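Local coordinates for protein beta-galactoside alpha-2,6-sialyltransferase (PDB 2Z4T) that probably transfers sialic acid from CMP-sialic acid to the 6-position of terminal galactose in acceptors such as lactose, working as a GT-B-fold glycosyltransferase, at residues A[55-66]-A[72-83]; A[154-164]-A[329-338]. All coordinates share one frame; numbering follows the deposited sequence.

Interaction 1: residues A[55-66]-A[72-83]; sequences HSWVQTCGTQQL and KESISLSVVAPR
Trp57 lies with a face of its six-membered ring against Leu77 in the immunoglobulin-like beta-sandwich domain, where strand 52-61 and the chain around strand 77-80 face each other through side chains. Leu77 CB sits 3.8 Å from the centroid of that Trp57 ring, a CH-pi contact, and CD1 of the leucine follows over the same ring system. Tryptophan suits the place because it fills the interior and still offers one polar edge: its NE1 donates to Ile75 O at 2.8 Å, with the acceptor nearly in the indole plane although the donor stands well above the carbonyl plane. With chi1 at -86°, CG of Trp57 lies opposite the carbonyl carbon, which carries the indole across to the turn before strand 77-80. His55 reaches the same turn through NE2, with two weak hydrogen bonds to Lys72 O and Ser74 O, while Ile75 CG2 covers one face of its imidazole.

At the other end Leu66 supplies the apolar link, its CB 4.0 Å from Val79 CG1 and its CD2 equally far from Pro82 CB. A water lies between Leu66 O and Val80 N and probably links the two backbones, although its distance to the carbonyl is unusually short. Nearby, the extended Gln64 lays its amide beside Pro82, and NE2 donates to Arg83 O at 3.2 Å.

Farther out, Phe94 meets the Trp57 ring and Val108 of strand 103-122 touches both Trp57 and Leu77, while the Cys61–Cys91 disulfide ties the first segment to strand 88-98. Within the turn, Ser74 OG donates to Ser76 O at 2.9 Å.

Interaction 2: residues A[154-164]-A[329-338]; sequences IVPTDEQMKEL and KQQELFLSIV
With chi1 near -77° and an extended chain beyond CG, Gln160 reaches from helix 158-164 along Ile337 of helix 328-338; Ile337, its CG1 placed opposite its own carbonyl carbon (chi1 -64°), runs the other way beside it. The amide carbon CD of Gln160 comes to 3.5 Å from Ile337 CG1, so the amide lies against a hydrocarbon branch. This is helix-to-helix packing in the GT-B fold, the short axes 11.2 Å apart at closest and their directions 139° apart.

The amide is also fixed from its own side. Thr157 and Gln160 form a capping box at the start of helix 158-164: Gln160 N donates to Thr157 OG1, and Thr157 N returns a bond to Gln160 OE1, approaching from above the amide's carbonyl plane. Threonine suits the N-cap because its short hydroxyl can accept from a first-turn N-H, and glutamine is long enough to close the box while its CG still packs on Leu333 CD1.

Leucines and isoleucines fill the space between the backbones. Leu164 reaches toward both Leu333 and Ile337 tip to tip, its CD1 meeting Ile337 CD1 at 3.6 Å. Ahead of the N-cap, Ile154 crosses Ile337 at about a right angle, the two CG2 methyls in contact. Ile154 also borders Thr128, a magnesium-binding residue, and its side chain is about 6 Å from the bound magnesium ion. Helix 126-141, which carries Thr128, also touches both segments, Glu139 meeting Leu164 and Leu132 meeting Val338. Nearer the solvent, the long chains of Glu163 and Lys329 arrive from opposite directions and form a salt bridge, Lys329 NZ donating to the syn lone pair of Glu163 OE2 at 2.7 Å.

In the fold
From the N terminus the chain first builds the immunoglobulin-like sandwich, where interaction 1 closes a short loop: only five residues separate its segments, and strand 88-98 follows to pair with strand 52-61. Strand 103-122 then leads from this domain into the GT-B region. Interaction 2 opens at 154-164 and closes at 329-338, after 164 intervening residues that include many helices and the strands from 166-168 to 315-317. The two contacts therefore stand in series, neither nesting nor crossing. The centres of interactions 1 and 2 are 36 Å apart; one ties strand 52-61 to strand 77-80, which pairs with 39-42, the other joins distant helices near a magnesium site.

Interaction 1: residues A[55-66]-A[72-83]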
loop_
_atom_site.group_PDB
_atom_site.type_symbol
_atom_site.label_atom_id
_atom_site.label_comp_id
_atom_site.label_asym_id
_atom_site.label_seq_id
_atom_site.Cartn_x
_atom_site.Cartn_y
_atom_site.Cartn_z
ATOM N N HIS A 55 4.278 -50.755 4.336
ATOM C CA HIS A 55 4.561 -49.724 5.301
ATOM C C HIS A 55 3.695 -49.436 6.526
ATOM O O HIS A 55 2.768 -50.167 6.873
ATOM C CB HIS A 55 4.381 -48.463 4.450
ATOM C CG HIS A 55 2.937 -48.125 4.204
ATOM N ND1 HIS A 55 2.040 -49.027 3.663
ATOM C CD2 HIS A 55 2.220 -47.013 4.489
ATOM C CE1 HIS A 55 0.840 -48.476 3.605
ATOM N NE2 HIS A 55 0.922 -47.252 4.099
ATOM N N SER A 56 4.004 -48.293 7.144
ATOM C CA SER A 56 3.265 -47.762 8.288
ATOM C C SER A 56 3.263 -46.233 8.293
ATOM O O SER A 56 4.279 -45.600 7.977
ATOM C CB SER A 56 3.850 -48.282 9.613
ATOM O OG SER A 56 5.143 -47.736 9.879
ATOM N N TRP A 57 2.104 -45.665 8.634
ATOM C CA TRP A 57 1.959 -44.251 8.997
ATOM C C TRP A 57 1.515 -44.154 10.459
ATOM O O TRP A 57 0.625 -44.893 10.900
ATOM C CB TRP A 57 0.916 -43.563 8.142
ATOM C CG TRP A 57 1.395 -43.033 6.839
ATOM C CD1 TRP A 57 1.099 -43.526 5.597
ATOM C CD2 TRP A 57 2.225 -41.870 6.628
ATOM N NE1 TRP A 57 1.691 -42.741 4.631
ATOM C CE2 TRP A 57 2.386 -41.722 5.233
ATOM C CE3 TRP A 57 2.852 -40.949 7.485
ATOM C CZ2 TRP A 57 3.167 -40.700 4.668
ATOM C CZ3 TRP A 57 3.614 -39.909 6.919
ATOM C CH2 TRP A 57 3.762 -39.801 5.520
ATOM N N VAL A 58 2.136 -43.252 11.214
ATOM C CA VAL A 58 1.848 -43.145 12.639
ATOM C C VAL A 58 1.815 -41.688 13.078
ATOM O O VAL A 58 2.762 -40.926 12.848
ATOM C CB VAL A 58 2.864 -43.924 13.495
ATOM C CG1 VAL A 58 2.590 -43.693 14.990
ATOM C CG2 VAL A 58 2.819 -45.406 13.174
ATOM N N GLN A 59 0.713 -41.290 13.709
ATOM C CA GLN A 59 0.681 -39.975 14.315
ATOM C C GLN A 59 1.541 -40.004 15.566
ATOM O O GLN A 59 1.402 -40.858 16.446
ATOM C CB GLN A 59 -0.721 -39.506 14.637
ATOM C CG GLN A 59 -0.718 -38.072 15.112
ATOM C CD GLN A 59 -2.090 -37.553 15.407
ATOM O OE1 GLN A 59 -2.265 -36.723 16.301
ATOM N NE2 GLN A 59 -3.079 -38.024 14.659
ATOM N N THR A 60 2.418 -39.030 15.631
ATOM C CA THR A 60 3.552 -39.105 16.488
ATOM C C THR A 60 3.612 -37.906 17.453
ATOM O O THR A 60 4.272 -37.953 18.482
ATOM C CB THR A 60 4.764 -39.330 15.560
ATOM O OG1 THR A 60 5.215 -40.681 15.730
ATOM C CG2 THR A 60 5.854 -38.379 15.779
ATOM N N CYS A 61 2.873 -36.853 17.133
ATOM C CA CYS A 61 2.665 -35.775 18.060
ATOM C C CYS A 61 1.395 -35.055 17.641
ATOM O O CYS A 61 0.943 -35.208 16.511
ATOM C CB CYS A 61 3.868 -34.825 18.077
ATOM S SG CYS A 61 3.802 -33.501 16.872
ATOM N N GLY A 62 0.820 -34.281 18.553
ATOM C CA GLY A 62 -0.420 -33.569 18.292
ATOM C C GLY A 62 -1.519 -34.124 19.169
ATOM O O GLY A 62 -1.567 -35.320 19.436
ATOM N N THR A 63 -2.408 -33.264 19.632
ATOM C CA THR A 63 -3.392 -33.745 20.575
ATOM C C THR A 63 -4.618 -34.439 19.933
ATOM O O THR A 63 -4.958 -35.536 20.332
ATOM C CB THR A 63 -3.693 -32.736 21.732
ATOM O OG1 THR A 63 -5.099 -32.496 21.833
ATOM C CG2 THR A 63 -2.992 -31.454 21.538
ATOM N N GLN A 64 -5.262 -33.829 18.950
ATOM C CA GLN A 64 -6.368 -34.502 18.270
ATOM C C GLN A 64 -5.862 -35.619 17.358
ATOM O O GLN A 64 -4.838 -35.477 16.698
ATOM C CB GLN A 64 -7.242 -33.512 17.502
ATOM C CG GLN A 64 -8.285 -32.829 18.385
ATOM C CD GLN A 64 -9.097 -31.768 17.636
ATOM O OE1 GLN A 64 -9.706 -32.050 16.601
ATOM N NE2 GLN A 64 -9.105 -30.534 18.159
ATOM N N GLN A 65 -6.575 -36.739 17.346
ATOM C CA GLN A 65 -6.232 -37.893 16.516
ATOM C C GLN A 65 -6.728 -37.691 15.090
ATOM O O GLN A 65 -7.914 -37.522 14.863
ATOM C CB GLN A 65 -6.845 -39.151 17.122
ATOM C CG GLN A 65 -6.100 -39.653 18.298
ATOM C CD GLN A 65 -4.846 -40.373 17.871
ATOM O OE1 GLN A 65 -4.910 -41.406 17.205
ATOM N NE2 GLN A 65 -3.692 -39.831 18.238
ATOM N N LEU A 66 -5.820 -37.721 14.124
ATOM C CA LEU A 66 -6.164 -37.355 12.740
ATOM C C LEU A 66 -6.146 -38.524 11.764
ATOM O O LEU A 66 -6.709 -38.423 10.659
ATOM C CB LEU A 66 -5.224 -36.259 12.210
ATOM C CG LEU A 66 -5.008 -34.968 12.985
ATOM C CD1 LEU A 66 -4.260 -33.983 12.087
ATOM C CD2 LEU A 66 -6.311 -34.359 13.474
ATOM N N LYS A 72 -4.154 -44.725 7.195
ATOM C CA LYS A 72 -2.929 -45.480 7.372
ATOM C C LYS A 72 -2.579 -46.432 6.206
ATOM O O LYS A 72 -1.397 -46.735 5.997
ATOM C CB LYS A 72 -2.998 -46.254 8.692
ATOM C CG LYS A 72 -2.880 -45.375 9.918
ATOM C CD LYS A 72 -2.575 -46.210 11.155
ATOM C CE LYS A 72 -3.779 -46.350 12.076
ATOM N NZ LYS A 72 -4.077 -45.064 12.795
ATOM N N GLU A 73 -3.590 -46.884 5.450
ATOM C CA GLU A 73 -3.394 -47.941 4.438
ATOM C C GLU A 73 -2.957 -47.497 3.034
ATOM O O GLU A 73 -2.666 -48.340 2.177
ATOM C CB GLU A 73 -4.605 -48.884 4.362
ATOM C CG GLU A 73 -4.902 -49.654 5.680
ATOM C CD GLU A 73 -3.658 -49.876 6.574
ATOM O OE1 GLU A 73 -2.566 -50.204 6.039
ATOM O OE2 GLU A 73 -3.779 -49.722 7.815
ATOM N N SER A 74 -2.902 -46.186 2.803
ATOM C CA SER A 74 -2.378 -45.678 1.549
ATOM C C SER A 74 -0.972 -45.137 1.802
ATOM O O SER A 74 -0.657 -44.745 2.932
ATOM C CB SER A 74 -3.303 -44.605 0.959
ATOM O OG SER A 74 -3.220 -43.401 1.690
ATOM N N ILE A 75 -0.126 -45.130 0.769
ATOM C CA ILE A 75 1.269 -44.711 0.968
ATOM C C ILE A 75 1.412 -43.187 1.052
ATOM O O ILE A 75 2.197 -42.687 1.844
ATOM C CB ILE A 75 2.317 -45.436 0.032
ATOM C CG1 ILE A 75 2.516 -44.702 -1.275
ATOM C CG2 ILE A 75 1.992 -46.915 -0.161
ATOM C CD1 ILE A 75 3.730 -43.797 -1.236
ATOM N N SER A 76 0.622 -42.447 0.291
ATOM C CA SER A 76 0.586 -41.017 0.518
ATOM C C SER A 76 -0.270 -40.682 1.751
ATOM O O SER A 76 -1.253 -41.357 2.040
ATOM C CB SER A 76 0.122 -40.262 -0.726
ATOM O OG SER A 76 -1.279 -40.223 -0.806
ATOM N N LEU A 77 0.138 -39.649 2.481
ATOM C CA LEU A 77 -0.521 -39.238 3.719
ATOM C C LEU A 77 -1.725 -38.348 3.442
ATOM O O LEU A 77 -1.596 -37.276 2.859
ATOM C CB LEU A 77 0.468 -38.484 4.611
ATOM C CG LEU A 77 -0.085 -37.827 5.883
ATOM C CD1 LEU A 77 -0.368 -38.868 6.994
ATOM C CD2 LEU A 77 0.837 -36.705 6.369
ATOM N N SER A 78 -2.893 -38.798 3.874
ATOM C CA SER A 78 -4.098 -38.024 3.699
ATOM C C SER A 78 -4.739 -37.696 5.051
ATOM O O SER A 78 -5.131 -38.598 5.802
ATOM C CB SER A 78 -5.061 -38.784 2.801
ATOM O OG SER A 78 -5.809 -37.860 2.050
ATOM N N VAL A 79 -4.803 -36.405 5.374
ATOM C CA VAL A 79 -5.397 -35.922 6.625
ATOM C C VAL A 79 -6.053 -34.558 6.484
ATOM O O VAL A 79 -5.686 -33.752 5.630
ATOM C CB VAL A 79 -4.378 -35.843 7.794
ATOM C CG1 VAL A 79 -4.200 -37.208 8.422
ATOM C CG2 VAL A 79 -3.041 -35.283 7.342
ATOM N N VAL A 80 -7.015 -34.309 7.352
ATOM C CA VAL A 80 -7.695 -33.037 7.427
ATOM C C VAL A 80 -7.197 -32.390 8.714
ATOM O O VAL A 80 -7.209 -33.029 9.768
ATOM C CB VAL A 80 -9.231 -33.257 7.480
ATOM C CG1 VAL A 80 -9.970 -31.941 7.500
ATOM C CG2 VAL A 80 -9.684 -34.100 6.273
ATOM N N ALA A 81 -6.728 -31.147 8.634
ATOM C CA ALA A 81 -6.291 -30.417 9.814
ATOM C C ALA A 81 -7.493 -30.254 10.726
ATOM O O ALA A 81 -8.604 -30.093 10.230
ATOM C CB ALA A 81 -5.755 -29.066 9.411
ATOM N N PRO A 82 -7.289 -30.295 12.057
ATOM C CA PRO A 82 -8.418 -30.229 12.985
ATOM C C PRO A 82 -8.918 -28.798 13.147
ATOM O O PRO A 82 -8.291 -27.863 12.625
ATOM C CB PRO A 82 -7.816 -30.714 14.301
ATOM C CG PRO A 82 -6.405 -30.322 14.237
ATOM C CD PRO A 82 -6.002 -30.368 12.769
ATOM N N ARG A 83 -10.049 -28.641 13.838
ATOM C CA ARG A 83 -10.530 -27.342 14.270
ATOM C C ARG A 83 -9.872 -27.066 15.608
ATOM O O ARG A 83 -9.934 -27.896 16.510
ATOM C CB ARG A 83 -12.042 -27.361 14.438
ATOM C CG ARG A 83 -12.772 -27.565 13.157
ATOM C CD ARG A 83 -14.244 -27.357 13.323
ATOM N NE ARG A 83 -14.926 -28.550 13.816
ATOM C CZ ARG A 83 -16.217 -28.579 14.142
ATOM N NH1 ARG A 83 -16.967 -27.479 14.029
ATOM N NH2 ARG A 83 -16.761 -29.706 14.590
HETATM O O HOH W 1 -12.090 -31.280 14.336
HETATM O O HOH W 2 -7.894 -36.868 9.043
#

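Interaction 2: residues A[154-164]-A[329-338]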
loop_
_atom_site.group_PDB
_atom_site.type_symbol
_atom_site.label_atom_id
_atom_site.label_comp_id
_atom_site.label_asym_id
_atom_site.label_seq_id
_atom_site.Cartn_x
_atom_site.Cartn_y
_atom_site.Cartn_z
ATOM N N ILE A 154 -3.359 0.235 -9.153
ATOM C CA ILE A 154 -2.480 -0.859 -9.480
ATOM C C ILE A 154 -3.355 -2.070 -9.759
ATOM O O ILE A 154 -4.302 -2.375 -9.027
ATOM C CB ILE A 154 -1.457 -1.155 -8.357
ATOM C CG1 ILE A 154 -0.479 0.008 -8.207
ATOM C CG2 ILE A 154 -0.686 -2.450 -8.644
ATOM C CD1 ILE A 154 0.600 -0.207 -7.160
ATOM N N VAL A 155 -3.061 -2.759 -10.844
ATOM C CA VAL A 155 -3.811 -3.940 -11.144
ATOM C C VAL A 155 -2.830 -5.062 -11.475
ATOM O O VAL A 155 -2.220 -5.071 -12.526
ATOM C CB VAL A 155 -4.989 -3.645 -12.165
ATOM C CG1 VAL A 155 -4.816 -2.286 -12.882
ATOM C CG2 VAL A 155 -5.287 -4.834 -13.128
ATOM N N PRO A 156 -2.650 -5.994 -10.528
ATOM C CA PRO A 156 -1.791 -7.142 -10.745
ATOM C C PRO A 156 -2.429 -8.073 -11.766
ATOM O O PRO A 156 -3.665 -8.154 -11.851
ATOM C CB PRO A 156 -1.763 -7.843 -9.378
ATOM C CG PRO A 156 -2.432 -6.948 -8.432
ATOM C CD PRO A 156 -3.295 -6.025 -9.203
ATOM N N THR A 157 -1.597 -8.757 -12.546
ATOM C CA THR A 157 -2.073 -9.805 -13.451
ATOM C C THR A 157 -2.619 -10.971 -12.626
ATOM O O THR A 157 -2.418 -11.017 -11.399
ATOM C CB THR A 157 -0.928 -10.313 -14.316
ATOM O OG1 THR A 157 0.021 -11.000 -13.481
ATOM C CG2 THR A 157 -0.250 -9.127 -15.051
ATOM N N ASP A 158 -3.299 -11.912 -13.293
ATOM C CA ASP A 158 -3.769 -13.132 -12.625
ATOM C C ASP A 158 -2.617 -13.931 -12.046
ATOM O O ASP A 158 -2.760 -14.517 -10.981
ATOM C CB ASP A 158 -4.612 -14.015 -13.556
ATOM C CG ASP A 158 -5.842 -13.285 -14.099
ATOM O OD1 ASP A 158 -6.311 -12.314 -13.438
ATOM O OD2 ASP A 158 -6.333 -13.672 -15.195
ATOM N N GLU A 159 -1.487 -13.952 -12.749
ATOM C CA GLU A 159 -0.280 -14.671 -12.327
ATOM C C GLU A 159 0.213 -14.126 -10.994
ATOM O O GLU A 159 0.469 -14.882 -10.029
ATOM C CB GLU A 159 0.824 -14.510 -13.391
ATOM C CG GLU A 159 2.171 -15.192 -13.080
ATOM C CD GLU A 159 3.342 -14.648 -13.919
ATOM O OE1 GLU A 159 3.615 -13.425 -13.877
ATOM O OE2 GLU A 159 4.010 -15.447 -14.613
ATOM N N GLN A 160 0.354 -12.796 -10.960
ATOM C CA GLN A 160 0.828 -12.070 -9.790
ATOM C C GLN A 160 -0.100 -12.273 -8.595
ATOM O O GLN A 160 0.364 -12.575 -7.497
ATOM C CB GLN A 160 0.999 -10.589 -10.123
ATOM C CG GLN A 160 2.272 -10.323 -10.932
ATOM C CD GLN A 160 2.226 -9.047 -11.754
ATOM O OE1 GLN A 160 1.250 -8.281 -11.717
ATOM N NE2 GLN A 160 3.295 -8.806 -12.495
ATOM N N MET A 161 -1.407 -12.135 -8.831
ATOM C CA MET A 161 -2.419 -12.417 -7.809
ATOM C C MET A 161 -2.249 -13.817 -7.250
ATOM O O MET A 161 -2.136 -14.010 -6.031
ATOM C CB MET A 161 -3.834 -12.197 -8.346
ATOM C CG MET A 161 -4.130 -10.707 -8.599
ATOM S SD MET A 161 -5.871 -10.343 -8.841
ATOM C CE MET A 161 -6.110 -10.946 -10.504
ATOM N N LYS A 162 -2.170 -14.785 -8.153
ATOM C CA LYS A 162 -2.013 -16.168 -7.749
ATOM C C LYS A 162 -0.751 -16.321 -6.887
ATOM O O LYS A 162 -0.774 -16.953 -5.842
ATOM C CB LYS A 162 -2.012 -17.098 -8.961
ATOM C CG LYS A 162 -2.533 -18.496 -8.624
ATOM C CD LYS A 162 -1.398 -19.522 -8.401
ATOM C CE LYS A 162 -1.079 -20.324 -9.689
ATOM N NZ LYS A 162 -0.010 -21.358 -9.485
ATOM N N GLU A 163 0.326 -15.682 -7.300
ATOM C CA GLU A 163 1.561 -15.738 -6.555
ATOM C C GLU A 163 1.443 -15.142 -5.150
ATOM O O GLU A 163 2.186 -15.515 -4.247
ATOM C CB GLU A 163 2.613 -14.981 -7.336
ATOM C CG GLU A 163 3.975 -15.527 -7.221
ATOM C CD GLU A 163 4.883 -14.930 -8.255
ATOM O OE1 GLU A 163 4.435 -14.682 -9.407
ATOM O OE2 GLU A 163 6.055 -14.720 -7.904
ATOM N N LEU A 164 0.517 -14.204 -4.966
ATOM C CA LEU A 164 0.390 -13.521 -3.679
ATOM C C LEU A 164 -0.912 -13.831 -2.972
ATOM O O LEU A 164 -1.249 -13.186 -1.973
ATOM C CB LEU A 164 0.560 -12.010 -3.843
ATOM C CG LEU A 164 1.928 -11.565 -4.339
ATOM C CD1 LEU A 164 1.859 -10.146 -4.807
ATOM C CD2 LEU A 164 2.966 -11.723 -3.240
ATOM N N LYS A 329 14.020 -11.755 -5.344
ATOM C CA LYS A 329 12.835 -12.234 -6.035
ATOM C C LYS A 329 11.649 -11.307 -5.738
ATOM O O LYS A 329 10.900 -10.925 -6.656
ATOM C CB LYS A 329 12.506 -13.668 -5.626
ATOM C CG LYS A 329 11.024 -14.029 -5.693
ATOM C CD LYS A 329 10.585 -14.229 -7.130
ATOM C CE LYS A 329 9.093 -14.507 -7.196
ATOM N NZ LYS A 329 8.592 -14.248 -8.576
ATOM N N GLN A 330 11.498 -10.950 -4.464
ATOM C CA GLN A 330 10.511 -9.961 -4.020
ATOM C C GLN A 330 10.674 -8.583 -4.716
ATOM O O GLN A 330 9.697 -7.971 -5.161
ATOM C CB GLN A 330 10.581 -9.822 -2.490
ATOM C CG GLN A 330 10.110 -11.076 -1.722
ATOM C CD GLN A 330 10.307 -10.973 -0.215
ATOM O OE1 GLN A 330 11.348 -10.499 0.269
ATOM N NE2 GLN A 330 9.303 -11.414 0.538
ATOM N N GLN A 331 11.903 -8.098 -4.819
ATOM C CA GLN A 331 12.143 -6.837 -5.517
ATOM C C GLN A 331 11.679 -6.888 -6.982
ATOM O O GLN A 331 11.091 -5.921 -7.473
ATOM C CB GLN A 331 13.614 -6.430 -5.443
ATOM C CG GLN A 331 14.100 -6.151 -4.030
ATOM C CD GLN A 331 15.458 -5.437 -4.012
ATOM O OE1 GLN A 331 15.853 -4.869 -2.989
ATOM N NE2 GLN A 331 16.158 -5.439 -5.147
ATOM N N GLU A 332 11.916 -8.016 -7.660
ATOM C CA GLU A 332 11.484 -8.176 -9.047
ATOM C C GLU A 332 9.972 -8.245 -9.155
ATOM O O GLU A 332 9.381 -7.652 -10.051
ATOM C CB GLU A 332 12.092 -9.424 -9.685
ATOM C CG GLU A 332 11.736 -9.628 -11.172
ATOM C CD GLU A 332 11.911 -11.070 -11.613
ATOM O OE1 GLU A 332 12.575 -11.313 -12.639
ATOM O OE2 GLU A 332 11.409 -11.978 -10.919
ATOM N N LEU A 333 9.347 -8.976 -8.245
ATOM C CA LEU A 333 7.907 -9.105 -8.276
ATOM C C LEU A 333 7.261 -7.728 -8.032
ATOM O O LEU A 333 6.312 -7.350 -8.723
ATOM C CB LEU A 333 7.434 -10.148 -7.261
ATOM C CG LEU A 333 5.923 -10.361 -7.134
ATOM C CD1 LEU A 333 5.272 -10.805 -8.480
ATOM C CD2 LEU A 333 5.637 -11.349 -5.987
ATOM N N PHE A 334 7.816 -6.985 -7.082
ATOM C CA PHE A 334 7.389 -5.626 -6.790
ATOM C C PHE A 334 7.454 -4.700 -8.015
ATOM O O PHE A 334 6.440 -4.080 -8.372
ATOM C CB PHE A 334 8.223 -5.069 -5.625
ATOM C CG PHE A 334 7.884 -3.662 -5.246
ATOM C CD1 PHE A 334 6.704 -3.371 -4.582
ATOM C CD2 PHE A 334 8.771 -2.624 -5.525
ATOM C CE1 PHE A 334 6.399 -2.056 -4.230
ATOM C CE2 PHE A 334 8.479 -1.302 -5.172
ATOM C CZ PHE A 334 7.292 -1.018 -4.527
ATOM N N LEU A 335 8.628 -4.614 -8.655
ATOM C CA LEU A 335 8.814 -3.689 -9.793
ATOM C C LEU A 335 7.876 -4.047 -10.931
ATOM O O LEU A 335 7.349 -3.191 -11.658
ATOM C CB LEU A 335 10.276 -3.658 -10.302
ATOM C CG LEU A 335 11.314 -3.189 -9.282
ATOM C CD1 LEU A 335 12.682 -3.076 -9.919
ATOM C CD2 LEU A 335 10.899 -1.859 -8.602
ATOM N N SER A 336 7.677 -5.339 -11.048
ATOM C CA SER A 336 6.843 -5.894 -12.055
ATOM C C SER A 336 5.376 -5.531 -11.790
ATOM O O SER A 336 4.662 -5.142 -12.706
ATOM C CB SER A 336 7.063 -7.393 -12.061
ATOM O OG SER A 336 6.152 -7.989 -12.924
ATOM N N ILE A 337 4.935 -5.620 -10.542
ATOM C CA ILE A 337 3.576 -5.213 -10.216
ATOM C C ILE A 337 3.324 -3.704 -10.371
ATOM O O ILE A 337 2.258 -3.311 -10.832
ATOM C CB ILE A 337 3.120 -5.719 -8.830
ATOM C CG1 ILE A 337 3.088 -7.257 -8.835
ATOM C CG2 ILE A 337 1.722 -5.156 -8.504
ATOM C CD1 ILE A 337 2.805 -7.905 -7.486
ATOM N N VAL A 338 4.288 -2.866 -9.985
ATOM C CA VAL A 338 4.159 -1.420 -10.207
ATOM C C VAL A 338 4.476 -0.980 -11.666
ATOM O O VAL A 338 4.329 0.188 -12.001
ATOM C CB VAL A 338 4.965 -0.554 -9.161
ATOM C CG1 VAL A 338 4.773 -1.090 -7.732
ATOM C CG2 VAL A 338 6.458 -0.492 -9.529
#